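Chloroplastic group IIB intron splicing facilitator CRS2, chloroplastic (Zea mays, PDB 1RYB) supports the splicing of group IIB introns in chloroplasts, forming complexes with CAF1 or CAF2, and lacks the peptidyl-tRNA hydrolase activity of its family. Local coordinates at residues A[39-44]-A[146-151]; A[103-108]-A[184-189]; A[17-22]-A[90-95]; A[152-155]-A[161-164]. One frame throughout, in Å; residues are numbered along the deposited sequence. Where two conformers were deposited one is given.

Interaction 1: residues A[39-44]-A[146-151]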
loop_
_atom_site.group_PDB
_atom_site.type_symbol
_atom_site.label_atom_id
_atom_site.label_comp_id
_atom_site.label_asym_id
_atom_site.label_seq_id
_atom_site.Cartn_x
_atom_site.Cartn_y
_atom_site.Cartn_z
ATOM N N PHE A 39 -1.767 -4.642 -2.275
ATOM C CA PHE A 39 -0.932 -5.839 -2.512
ATOM C C PHE A 39 -0.474 -5.877 -4.001
ATOM O O PHE A 39 0.688 -6.143 -4.349
ATOM C CB PHE A 39 -1.772 -7.116 -2.267
ATOM C CG PHE A 39 -1.768 -7.647 -0.818
ATOM C CD1 PHE A 39 -1.300 -6.885 0.255
ATOM C CD2 PHE A 39 -2.203 -8.953 -0.577
ATOM C CE1 PHE A 39 -1.307 -7.443 1.538
ATOM C CE2 PHE A 39 -2.213 -9.533 0.694
ATOM C CZ PHE A 39 -1.773 -8.752 1.760
ATOM N N GLU A 40 -1.419 -5.583 -4.929
ATOM C CA GLU A 40 -1.048 -5.581 -6.343
ATOM C C GLU A 40 0.053 -4.606 -6.623
ATOM O O GLU A 40 0.951 -4.843 -7.418
ATOM C CB GLU A 40 -2.284 -5.219 -7.225
ATOM C CG GLU A 40 -3.413 -6.330 -7.163
ATOM C CD GLU A 40 -4.462 -6.060 -8.226
ATOM O OE1 GLU A 40 -5.640 -6.011 -8.007
ATOM O OE2 GLU A 40 -3.966 -5.677 -9.355
ATOM N N MET A 41 -0.052 -3.398 -6.039
ATOM C CA MET A 41 0.970 -2.357 -6.289
ATOM C C MET A 41 2.329 -2.792 -5.785
ATOM O O MET A 41 3.329 -2.629 -6.470
ATOM C CB MET A 41 0.594 -0.997 -5.638
ATOM C CG MET A 41 1.547 0.144 -5.984
ATOM S SD MET A 41 1.435 0.627 -7.718
ATOM C CE MET A 41 -0.120 1.579 -7.715
ATOM N N VAL A 42 2.379 -3.254 -4.537
ATOM C CA VAL A 42 3.650 -3.731 -4.033
ATOM C C VAL A 42 4.186 -4.950 -4.851
ATOM O O VAL A 42 5.387 -5.081 -5.059
ATOM C CB VAL A 42 3.737 -3.909 -2.495
ATOM C CG1 VAL A 42 3.409 -2.589 -1.823
ATOM C CG2 VAL A 42 2.855 -5.009 -1.981
ATOM N N ASP A 43 3.324 -5.803 -5.316
ATOM C CA ASP A 43 3.804 -6.897 -6.144
ATOM C C ASP A 43 4.458 -6.374 -7.363
ATOM O O ASP A 43 5.433 -6.898 -7.818
ATOM C CB ASP A 43 2.677 -7.845 -6.602
ATOM C CG ASP A 43 2.235 -8.783 -5.474
ATOM O OD1 ASP A 43 2.942 -9.112 -4.552
ATOM O OD2 ASP A 43 1.007 -9.232 -5.634
ATOM N N ARG A 44 3.892 -5.341 -7.898
ATOM C CA ARG A 44 4.406 -4.740 -9.113
ATOM C C ARG A 44 5.692 -4.020 -8.837
ATOM O O ARG A 44 6.638 -4.080 -9.612
ATOM C CB ARG A 44 3.333 -3.846 -9.746
ATOM C CG ARG A 44 3.831 -3.114 -10.968
ATOM C CD ARG A 44 4.168 -4.021 -12.176
ATOM N NE ARG A 44 4.690 -3.174 -13.275
ATOM C CZ ARG A 44 5.975 -2.829 -13.492
ATOM N NH1 ARG A 44 7.010 -3.297 -12.787
ATOM N NH2 ARG A 44 6.233 -1.997 -14.490
ATOM N N LEU A 146 0.336 6.249 -0.512
ATOM C CA LEU A 146 -0.074 6.300 -1.902
ATOM C C LEU A 146 -1.453 5.677 -1.949
ATOM O O LEU A 146 -1.635 4.460 -1.706
ATOM C CB LEU A 146 0.856 5.514 -2.839
ATOM C CG LEU A 146 0.418 5.512 -4.300
ATOM C CD1 LEU A 146 0.597 6.891 -4.950
ATOM C CD2 LEU A 146 1.238 4.468 -5.050
ATOM N N SER A 147 -2.490 6.541 -2.200
ATOM C CA SER A 147 -3.878 6.059 -2.250
ATOM C C SER A 147 -4.122 5.580 -3.654
ATOM O O SER A 147 -3.693 6.261 -4.612
ATOM C CB SER A 147 -4.896 7.212 -2.001
ATOM O OG SER A 147 -4.756 7.717 -0.695
ATOM N N ILE A 148 -4.798 4.447 -3.784
ATOM C CA ILE A 148 -5.183 3.907 -5.081
ATOM C C ILE A 148 -6.714 3.966 -5.149
ATOM O O ILE A 148 -7.368 3.212 -4.449
ATOM C CB ILE A 148 -4.748 2.444 -5.313
ATOM C CG1 ILE A 148 -3.242 2.398 -5.331
ATOM C CG2 ILE A 148 -5.252 1.991 -6.665
ATOM C CD1 ILE A 148 -2.695 0.974 -5.180
ATOM N N GLY A 149 -7.269 4.929 -5.961
ATOM C CA GLY A 149 -8.717 5.104 -5.979
ATOM C C GLY A 149 -9.436 3.867 -6.459
ATOM O O GLY A 149 -9.046 3.186 -7.406
ATOM N N ILE A 150 -10.512 3.582 -5.781
ATOM C CA ILE A 150 -11.421 2.483 -6.203
ATOM C C ILE A 150 -12.923 2.960 -6.362
ATOM O O ILE A 150 -13.792 2.188 -6.716
ATOM C CB ILE A 150 -11.321 1.236 -5.291
ATOM C CG1 ILE A 150 -11.708 1.557 -3.806
ATOM C CG2 ILE A 150 -9.915 0.639 -5.411
ATOM C CD1 ILE A 150 -12.143 0.315 -3.002
ATOM N N GLY A 151 -13.176 4.228 -6.076
ATOM C CA GLY A 151 -14.507 4.834 -6.135
ATOM C C GLY A 151 -15.398 4.326 -5.035
ATOM O O GLY A 151 -14.946 3.614 -4.201
#
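M41 on helix 37-48 meets I148 and, more lightly, L146 on strand 145-149, with the terminal methyl doing most of the touching. M41 CE lies 3.7 Å from I148 CD1 and 4.2 Å from L146 CD2, so one methyl spans two residues on the same face of the strand. The isoleucine is gripped a second time nearer the helix, where I148 CD1 stands 3.9 Å from M41 CB. M41 leaves the helix with CG anti to its N (chi1 -174°), then bends at both chi2 and chi3; this hooked shape turns CE back toward the strand. The two side chains cross obliquely, and I148 reaches the methionine through its longer branch, CG1 and CD1.

Around this pair, I105 of the adjoining strand touches both M41 and I148, and L179 of helix 169-192 packs on M41 as well. Strand 145-149 is held in place by backbone hydrogen bonds of L146 and I148 to the neighbouring strand 102-108. Salt bridges from E40 to R172 and from R44 to E180 tie the two helices together outside the apolar layer.

All three touching residues are buried, and only carbon atoms meet. Between these two segments the joint therefore rests on dispersion and the exclusion of water, with no directional bond to fix its register.

Interaction 2: residues A[103-108]-A[184-189]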
loop_
_atom_site.group_PDB
_atom_site.type_symbol
_atom_site.label_atom_id
_atom_site.label_comp_id
_atom_site.label_asym_id
_atom_site.label_seq_id
_atom_site.Cartn_x
_atom_site.Cartn_y
_atom_site.Cartn_z
ATOM N N LEU A 103 6.102 3.774 3.878
ATOM C CA LEU A 103 5.147 4.116 2.836
ATOM C C LEU A 103 4.017 3.133 2.852
ATOM O O LEU A 103 4.227 1.939 2.608
ATOM C CB LEU A 103 5.844 4.137 1.459
ATOM C CG LEU A 103 4.976 4.293 0.220
ATOM C CD1 LEU A 103 4.273 5.666 0.239
ATOM C CD2 LEU A 103 5.944 4.295 -0.973
ATOM N N LEU A 104 2.779 3.682 3.032
ATOM C CA LEU A 104 1.603 2.823 2.973
ATOM C C LEU A 104 0.909 2.965 1.647
ATOM O O LEU A 104 0.645 4.066 1.199
ATOM C CB LEU A 104 0.530 3.091 4.091
ATOM C CG LEU A 104 0.730 2.266 5.330
ATOM C CD1 LEU A 104 0.297 0.831 5.125
ATOM C CD2 LEU A 104 2.183 2.372 5.849
ATOM N N ILE A 105 0.533 1.822 1.051
ATOM C CA ILE A 105 -0.172 1.767 -0.236
ATOM C C ILE A 105 -1.512 1.051 -0.042
ATOM O O ILE A 105 -1.516 -0.095 0.417
ATOM C CB ILE A 105 0.729 1.091 -1.311
ATOM C CG1 ILE A 105 2.095 1.779 -1.307
ATOM C CG2 ILE A 105 0.047 1.203 -2.710
ATOM C CD1 ILE A 105 2.921 1.345 -2.540
ATOM N N TYR A 106 -2.633 1.668 -0.448
ATOM C CA TYR A 106 -3.936 1.025 -0.121
ATOM C C TYR A 106 -5.067 1.570 -0.978
ATOM O O TYR A 106 -4.867 2.519 -1.714
ATOM C CB TYR A 106 -4.248 1.314 1.396
ATOM C CG TYR A 106 -4.462 2.841 1.605
ATOM C CD1 TYR A 106 -5.735 3.405 1.514
ATOM C CD2 TYR A 106 -3.408 3.741 1.728
ATOM C CE1 TYR A 106 -5.926 4.773 1.688
ATOM C CE2 TYR A 106 -3.561 5.139 1.725
ATOM C CZ TYR A 106 -4.853 5.653 1.778
ATOM O OH TYR A 106 -5.092 7.032 1.811
ATOM N N ASP A 107 -6.205 0.894 -0.932
ATOM C CA ASP A 107 -7.427 1.287 -1.733
ATOM C C ASP A 107 -8.104 2.480 -1.110
ATOM O O ASP A 107 -8.283 2.537 0.105
ATOM C CB ASP A 107 -8.439 0.132 -1.778
ATOM C CG ASP A 107 -8.626 -0.456 -0.413
ATOM O OD1 ASP A 107 -7.709 -0.798 0.349
ATOM O OD2 ASP A 107 -9.856 -0.515 -0.076
ATOM N N ASP A 108 -8.525 3.418 -1.906
ATOM C CA ASP A 108 -9.172 4.599 -1.295
ATOM C C ASP A 108 -10.501 4.872 -1.991
ATOM O O ASP A 108 -10.565 5.110 -3.200
ATOM C CB ASP A 108 -8.239 5.776 -1.336
ATOM C CG ASP A 108 -8.779 7.025 -0.739
ATOM O OD1 ASP A 108 -9.964 7.216 -0.564
ATOM O OD2 ASP A 108 -7.842 7.924 -0.570
ATOM N N ASP A 184 6.497 4.066 -10.956
ATOM C CA ASP A 184 7.361 5.186 -11.189
ATOM C C ASP A 184 7.229 6.259 -10.055
ATOM O O ASP A 184 8.219 6.900 -9.670
ATOM C CB ASP A 184 6.969 5.794 -12.553
ATOM C CG ASP A 184 7.389 7.219 -12.685
ATOM O OD1 ASP A 184 6.918 8.190 -12.100
ATOM O OD2 ASP A 184 8.424 7.288 -13.399
ATOM N N ALA A 185 5.979 6.545 -9.615
ATOM C CA ALA A 185 5.799 7.546 -8.558
ATOM C C ALA A 185 6.539 7.117 -7.322
ATOM O O ALA A 185 7.077 7.915 -6.574
ATOM C CB ALA A 185 4.320 7.656 -8.151
ATOM N N VAL A 186 6.443 5.793 -7.009
ATOM C CA VAL A 186 7.098 5.312 -5.772
ATOM C C VAL A 186 8.621 5.399 -5.887
ATOM O O VAL A 186 9.287 5.874 -4.994
ATOM C CB VAL A 186 6.610 3.880 -5.381
ATOM C CG1 VAL A 186 7.516 3.315 -4.254
ATOM C CG2 VAL A 186 5.163 4.010 -4.933
ATOM N N ARG A 187 9.158 4.979 -7.017
ATOM C CA ARG A 187 10.596 5.130 -7.206
ATOM C C ARG A 187 11.039 6.519 -7.019
ATOM O O ARG A 187 12.062 6.825 -6.448
ATOM C CB ARG A 187 10.961 4.783 -8.599
ATOM C CG ARG A 187 11.036 3.327 -8.822
ATOM C CD ARG A 187 11.757 3.009 -10.128
ATOM N NE ARG A 187 12.993 3.766 -10.316
ATOM C CZ ARG A 187 14.213 3.221 -10.139
ATOM N NH1 ARG A 187 15.367 3.896 -10.316
ATOM N NH2 ARG A 187 14.273 1.967 -9.737
ATOM N N THR A 188 10.303 7.437 -7.630
ATOM C CA THR A 188 10.656 8.875 -7.506
ATOM C C THR A 188 10.544 9.367 -6.088
ATOM O O THR A 188 11.443 10.033 -5.575
ATOM C CB THR A 188 9.774 9.762 -8.418
ATOM O OG1 THR A 188 10.023 9.354 -9.760
ATOM C CG2 THR A 188 10.170 11.266 -8.217
ATOM N N LEU A 189 9.452 9.044 -5.415
ATOM C CA LEU A 189 9.379 9.435 -4.024
ATOM C C LEU A 189 10.548 8.937 -3.228
ATOM O O LEU A 189 11.098 9.646 -2.410
ATOM C CB LEU A 189 8.042 8.915 -3.396
ATOM C CG LEU A 189 7.950 9.024 -1.878
ATOM C CD1 LEU A 189 7.731 10.473 -1.484
ATOM C CD2 LEU A 189 6.798 8.177 -1.394
#
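Strand 103-108 and the part of helix 169-192 at 184-189 run almost antiparallel, at 169° between their directions, with axes 11.7 Å apart at closest and the CA atoms of L103 and V186 nearest across the gap. This is a helix lying on one face of the central mixed sheet in the alpha/beta fold of the peptidyl-tRNA hydrolase family.

L103 makes the largest share of the contact: its two methyls meet V186 and L189, one helical turn apart, with L189 CD2 close to both. Its CD2 presses on V186, 3.8 Å from V186 CG1, and the two side chains pass each other obliquely. Its CD1 meets L189 CD2 at 3.9 Å, the two leucines reaching toward each other tip to tip. In L189, chi1 of 169° carries CG away from the backbone N and extends CD2 toward the sheet. Two residues further along the strand, I105 enters from the same face.

L146 of the next strand also packs on V186, widening the contact of the helix with the sheet, and V42 and I45 of helix 37-48 touch I105. The opposite face, with L104 and Y106, is covered by helix 128-136. At its far end the strand presents D107, hydrogen-bonded to both H35 and H127; by similarity D107 and H35 correspond to active-site residues of the hydrolases, though CRS2 itself lacks that activity.

Beyond L103, the lightest of the contacts is made by I105, whose CD1 ends 4.2 Å from V186 CG2.

Interaction 3: residues A[17-22]-A[90-95]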
loop_
_atom_site.group_PDB
_atom_site.type_symbol
_atom_site.label_atom_id
_atom_site.label_comp_id
_atom_site.label_asym_id
_atom_site.label_seq_id
_atom_site.Cartn_x
_atom_site.Cartn_y
_atom_site.Cartn_z
ATOM N N PRO A 17 16.798 3.229 5.280
ATOM C CA PRO A 17 15.876 2.398 4.455
ATOM C C PRO A 17 14.460 2.890 4.443
ATOM O O PRO A 17 14.077 3.748 5.241
ATOM C CB PRO A 17 15.883 0.982 5.038
ATOM C CG PRO A 17 16.501 1.112 6.428
ATOM C CD PRO A 17 17.129 2.526 6.538
ATOM N N TRP A 18 13.703 2.331 3.493
ATOM C CA TRP A 18 12.255 2.526 3.383
ATOM C C TRP A 18 11.547 1.212 3.602
ATOM O O TRP A 18 12.072 0.135 3.303
ATOM C CB TRP A 18 11.794 3.036 1.996
ATOM C CG TRP A 18 12.084 4.503 1.789
ATOM C CD1 TRP A 18 13.351 5.087 1.702
ATOM C CD2 TRP A 18 11.125 5.557 1.595
ATOM N NE1 TRP A 18 13.217 6.428 1.494
ATOM C CE2 TRP A 18 11.859 6.757 1.448
ATOM C CE3 TRP A 18 9.723 5.615 1.601
ATOM C CZ2 TRP A 18 11.211 7.960 1.148
ATOM C CZ3 TRP A 18 9.095 6.878 1.426
ATOM C CH2 TRP A 18 9.834 8.004 1.212
ATOM N N LEU A 19 10.318 1.327 4.094
ATOM C CA LEU A 19 9.489 0.152 4.236
ATOM C C LEU A 19 8.282 0.463 3.401
ATOM O O LEU A 19 7.598 1.407 3.689
ATOM C CB LEU A 19 9.157 -0.087 5.721
ATOM C CG LEU A 19 8.354 -1.372 6.042
ATOM C CD1 LEU A 19 8.222 -1.389 7.593
ATOM C CD2 LEU A 19 6.921 -1.193 5.495
ATOM N N ILE A 20 8.063 -0.299 2.331
ATOM C CA ILE A 20 6.999 -0.063 1.424
ATOM C C ILE A 20 5.970 -1.130 1.651
ATOM O O ILE A 20 6.183 -2.342 1.284
ATOM C CB ILE A 20 7.565 -0.083 -0.044
ATOM C CG1 ILE A 20 8.613 1.083 -0.253
ATOM C CG2 ILE A 20 6.385 0.070 -1.050
ATOM C CD1 ILE A 20 9.389 0.939 -1.510
ATOM N N ALA A 21 4.828 -0.723 2.229
ATOM C CA ALA A 21 3.818 -1.746 2.602
ATOM C C ALA A 21 2.519 -1.573 1.860
ATOM O O ALA A 21 2.017 -0.491 1.795
ATOM C CB ALA A 21 3.549 -1.650 4.137
ATOM N N GLY A 22 2.024 -2.657 1.265
ATOM C CA GLY A 22 0.749 -2.638 0.546
ATOM C C GLY A 22 -0.241 -3.445 1.416
ATOM O O GLY A 22 0.122 -4.545 1.941
ATOM N N PRO A 90 6.212 -3.617 14.136
ATOM C CA PRO A 90 7.377 -4.367 14.502
ATOM C C PRO A 90 8.433 -4.402 13.433
ATOM O O PRO A 90 9.628 -4.482 13.757
ATOM C CB PRO A 90 6.927 -5.759 14.961
ATOM C CG PRO A 90 5.513 -5.498 15.470
ATOM C CD PRO A 90 5.000 -4.369 14.593
ATOM N N LEU A 91 8.018 -4.422 12.184
ATOM C CA LEU A 91 9.011 -4.417 11.112
ATOM C C LEU A 91 9.811 -3.070 11.072
ATOM O O LEU A 91 11.020 -3.024 10.807
ATOM C CB LEU A 91 8.311 -4.634 9.733
ATOM C CG LEU A 91 7.899 -6.111 9.519
ATOM C CD1 LEU A 91 6.955 -6.297 8.253
ATOM C CD2 LEU A 91 9.174 -7.030 9.498
ATOM N N ALA A 92 9.102 -1.963 11.217
ATOM C CA ALA A 92 9.772 -0.679 11.163
ATOM C C ALA A 92 10.819 -0.594 12.288
ATOM O O ALA A 92 11.891 0.037 12.168
ATOM C CB ALA A 92 8.740 0.454 11.364
ATOM N N ALA A 93 10.458 -1.225 13.421
ATOM C CA ALA A 93 11.338 -1.221 14.604
ATOM C C ALA A 93 12.545 -2.085 14.333
ATOM O O ALA A 93 13.665 -1.632 14.409
ATOM C CB ALA A 93 10.590 -1.589 15.944
ATOM N N TYR A 94 12.288 -3.286 13.841
ATOM C CA TYR A 94 13.362 -4.203 13.520
ATOM C C TYR A 94 14.368 -3.635 12.575
ATOM O O TYR A 94 15.575 -3.779 12.765
ATOM C CB TYR A 94 12.798 -5.552 12.992
ATOM C CG TYR A 94 13.805 -6.692 12.795
ATOM C CD1 TYR A 94 13.902 -7.743 13.701
ATOM C CD2 TYR A 94 14.645 -6.691 11.682
ATOM C CE1 TYR A 94 14.841 -8.755 13.505
ATOM C CE2 TYR A 94 15.536 -7.726 11.447
ATOM C CZ TYR A 94 15.656 -8.748 12.393
ATOM O OH TYR A 94 16.548 -9.774 12.174
ATOM N N TYR A 95 13.871 -3.066 11.486
ATOM C CA TYR A 95 14.750 -2.594 10.425
ATOM C C TYR A 95 15.174 -1.110 10.576
ATOM O O TYR A 95 15.765 -0.541 9.625
ATOM C CB TYR A 95 14.027 -2.846 9.095
ATOM C CG TYR A 95 13.992 -4.329 8.765
ATOM C CD1 TYR A 95 12.836 -5.109 8.873
ATOM C CD2 TYR A 95 15.172 -4.955 8.369
ATOM C CE1 TYR A 95 12.860 -6.475 8.576
ATOM C CE2 TYR A 95 15.214 -6.311 8.032
ATOM C CZ TYR A 95 14.068 -7.075 8.189
ATOM O OH TYR A 95 14.186 -8.417 7.918
#
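At Y95, which P17 meets through the backbone, the phenol ring has Y94 CD2 over one face, 3.4 Å above the plane and over the centre, and L91 CD2 at its edge, in plane. The setting is a helix-on-sheet joint of the alpha/beta fold, in which the end of helix 84-94 rests on strand 18-22, a central strand of the mixed sheet. P17 packs its CG on the backbone carbonyl, 3.7 Å from Y95 O. With chi1 near -72° the Y95 ring turns from the P17 side, and its hydroxyl is hydrogen-bonded to Q57.

L19 supplies the main apolar link. A first torsion of -176°, followed by an equally extended second one, carries its CD1 up against the helix backbone. There L19 CD1 lies 3.9 Å from L91 CB and 4.2 Å from A92 CB, nestling between consecutive helix residues; the L19 and L91 side chains cross at about a right angle.

L73 of strand 70-77 adds to the apolar layer by touching both L19 and Y95, and V75 does so by touching L91. On the opposite face of strand 18-22, W18 and I20 turn to helix 169-192. The closest approach of L19 is to the main chain of the helix: L19 CD1 stops 3.8 Å from A92 N.

Interaction 4: residues A[152-155]-A[161-164]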
loop_
_atom_site.group_PDB
_atom_site.type_symbol
_atom_site.label_atom_id
_atom_site.label_comp_id
_atom_site.label_asym_id
_atom_site.label_seq_id
_atom_site.Cartn_x
_atom_site.Cartn_y
_atom_site.Cartn_z
ATOM N N SER A 152 -16.703 4.681 -5.040
ATOM C CA SER A 152 -17.583 4.154 -4.058
ATOM C C SER A 152 -18.379 3.030 -4.690
ATOM O O SER A 152 -18.384 2.883 -5.936
ATOM C CB SER A 152 -18.553 5.186 -3.439
ATOM O OG SER A 152 -17.937 6.449 -3.211
ATOM N N PRO A 153 -19.115 2.298 -3.810
ATOM C CA PRO A 153 -19.945 1.206 -4.226
ATOM C C PRO A 153 -21.067 1.713 -5.041
ATOM O O PRO A 153 -21.627 2.735 -4.702
ATOM C CB PRO A 153 -20.479 0.593 -2.957
ATOM C CG PRO A 153 -19.796 1.283 -1.770
ATOM C CD PRO A 153 -18.999 2.441 -2.332
ATOM N N PRO A 154 -21.279 1.097 -6.177
ATOM C CA PRO A 154 -22.357 1.458 -7.085
ATOM C C PRO A 154 -23.718 1.408 -6.388
ATOM O O PRO A 154 -23.944 0.621 -5.490
ATOM C CB PRO A 154 -22.377 0.374 -8.136
ATOM C CG PRO A 154 -21.730 -0.843 -7.491
ATOM C CD PRO A 154 -20.951 -0.336 -6.283
ATOM N N GLY A 155 -24.628 2.218 -6.845
ATOM C CA GLY A 155 -25.963 2.277 -6.266
ATOM C C GLY A 155 -26.020 2.029 -4.746
ATOM O O GLY A 155 -25.389 2.724 -3.927
ATOM N N ALA A 161 -19.197 -5.596 0.732
ATOM C CA ALA A 161 -19.215 -6.506 -0.357
ATOM C C ALA A 161 -18.379 -5.967 -1.496
ATOM O O ALA A 161 -17.724 -6.695 -2.218
ATOM C CB ALA A 161 -20.660 -6.590 -0.882
ATOM N N PHE A 162 -18.504 -4.676 -1.692
ATOM C CA PHE A 162 -17.819 -3.998 -2.745
ATOM C C PHE A 162 -16.311 -4.136 -2.560
ATOM O O PHE A 162 -15.576 -4.360 -3.505
ATOM C CB PHE A 162 -18.240 -2.523 -2.685
ATOM C CG PHE A 162 -17.543 -1.636 -3.648
ATOM C CD1 PHE A 162 -17.743 -1.766 -5.021
ATOM C CD2 PHE A 162 -16.681 -0.641 -3.176
ATOM C CE1 PHE A 162 -17.102 -0.952 -5.957
ATOM C CE2 PHE A 162 -16.040 0.196 -4.089
ATOM C CZ PHE A 162 -16.250 0.032 -5.468
ATOM N N LEU A 163 -15.868 -4.061 -1.339
ATOM C CA LEU A 163 -14.421 -4.172 -1.107
ATOM C C LEU A 163 -13.908 -5.497 -1.407
ATOM O O LEU A 163 -12.725 -5.675 -1.737
ATOM C CB LEU A 163 -14.018 -3.850 0.335
ATOM C CG LEU A 163 -14.281 -2.416 0.781
ATOM C CD1 LEU A 163 -14.044 -2.312 2.324
ATOM C CD2 LEU A 163 -13.401 -1.406 0.031
ATOM N N LEU A 164 -14.772 -6.464 -1.178
ATOM C CA LEU A 164 -14.361 -7.801 -1.224
ATOM C C LEU A 164 -14.721 -8.496 -2.470
ATOM O O LEU A 164 -14.656 -9.718 -2.524
ATOM C CB LEU A 164 -14.883 -8.601 0.002
ATOM C CG LEU A 164 -14.429 -8.061 1.332
ATOM C CD1 LEU A 164 -14.924 -9.023 2.415
ATOM C CD2 LEU A 164 -12.890 -7.932 1.416
#
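F162 lays its ring against the chain at S152 and P153, and these three residues bury the most surface here. P153 sits over one ring face: its CA is 3.7 Å from the centroid of the F162 ring and only 7° off the ring normal, a well-centred CH-pi contact. The proline ring crosses the F162 side chain at about a right angle, with P153 CB 3.8 Å from F162 CG. S152 joins in through its backbone alone, with S152 O 3.6 Å from F162 CZ. P154 adds an oblique contact, its CD 3.7 Å from F162 CD1.

A chi1 of 176° sends the F162 ring opposite its own backbone N and out from the helix to the loop. I150 packs on F162 too, while F162 O accepts a hydrogen bond from R34 and the backbone of L163 is bonded to that of H35.

The result is a proline-aromatic CH-pi contact that packs the loop after strand 145-149 on the short helix 159-163. It lies near the residues that, by similarity, correspond to the hydrolase active site; the F162 side chain is about 7 Å from that of D107 and about 8 Å from that of H35.

Interactions 1, 2 and 3 all join helices to the same mixed sheet, through neighbouring strands 145-149, 102-108 and 18-22. Helices 37-48 and 169-192 cover one face and helix 84-94 the other, so together they brace both sides of the alpha/beta core. Interactions 1 and 2 lie about 8 Å apart between centres and meet through I105 and I148. Along the chain interaction 1 crosses both 2 and 3, whereas interaction 4 is nested within the loop closed by interaction 2. Interactions 3 and 4 are farthest apart, about 31 Å between centres, on opposite sides of the chain's centre. Interaction 4 follows strand 145-149 and touches D107 through L163, linking the sheet to the region that by similarity matches the hydrolase site.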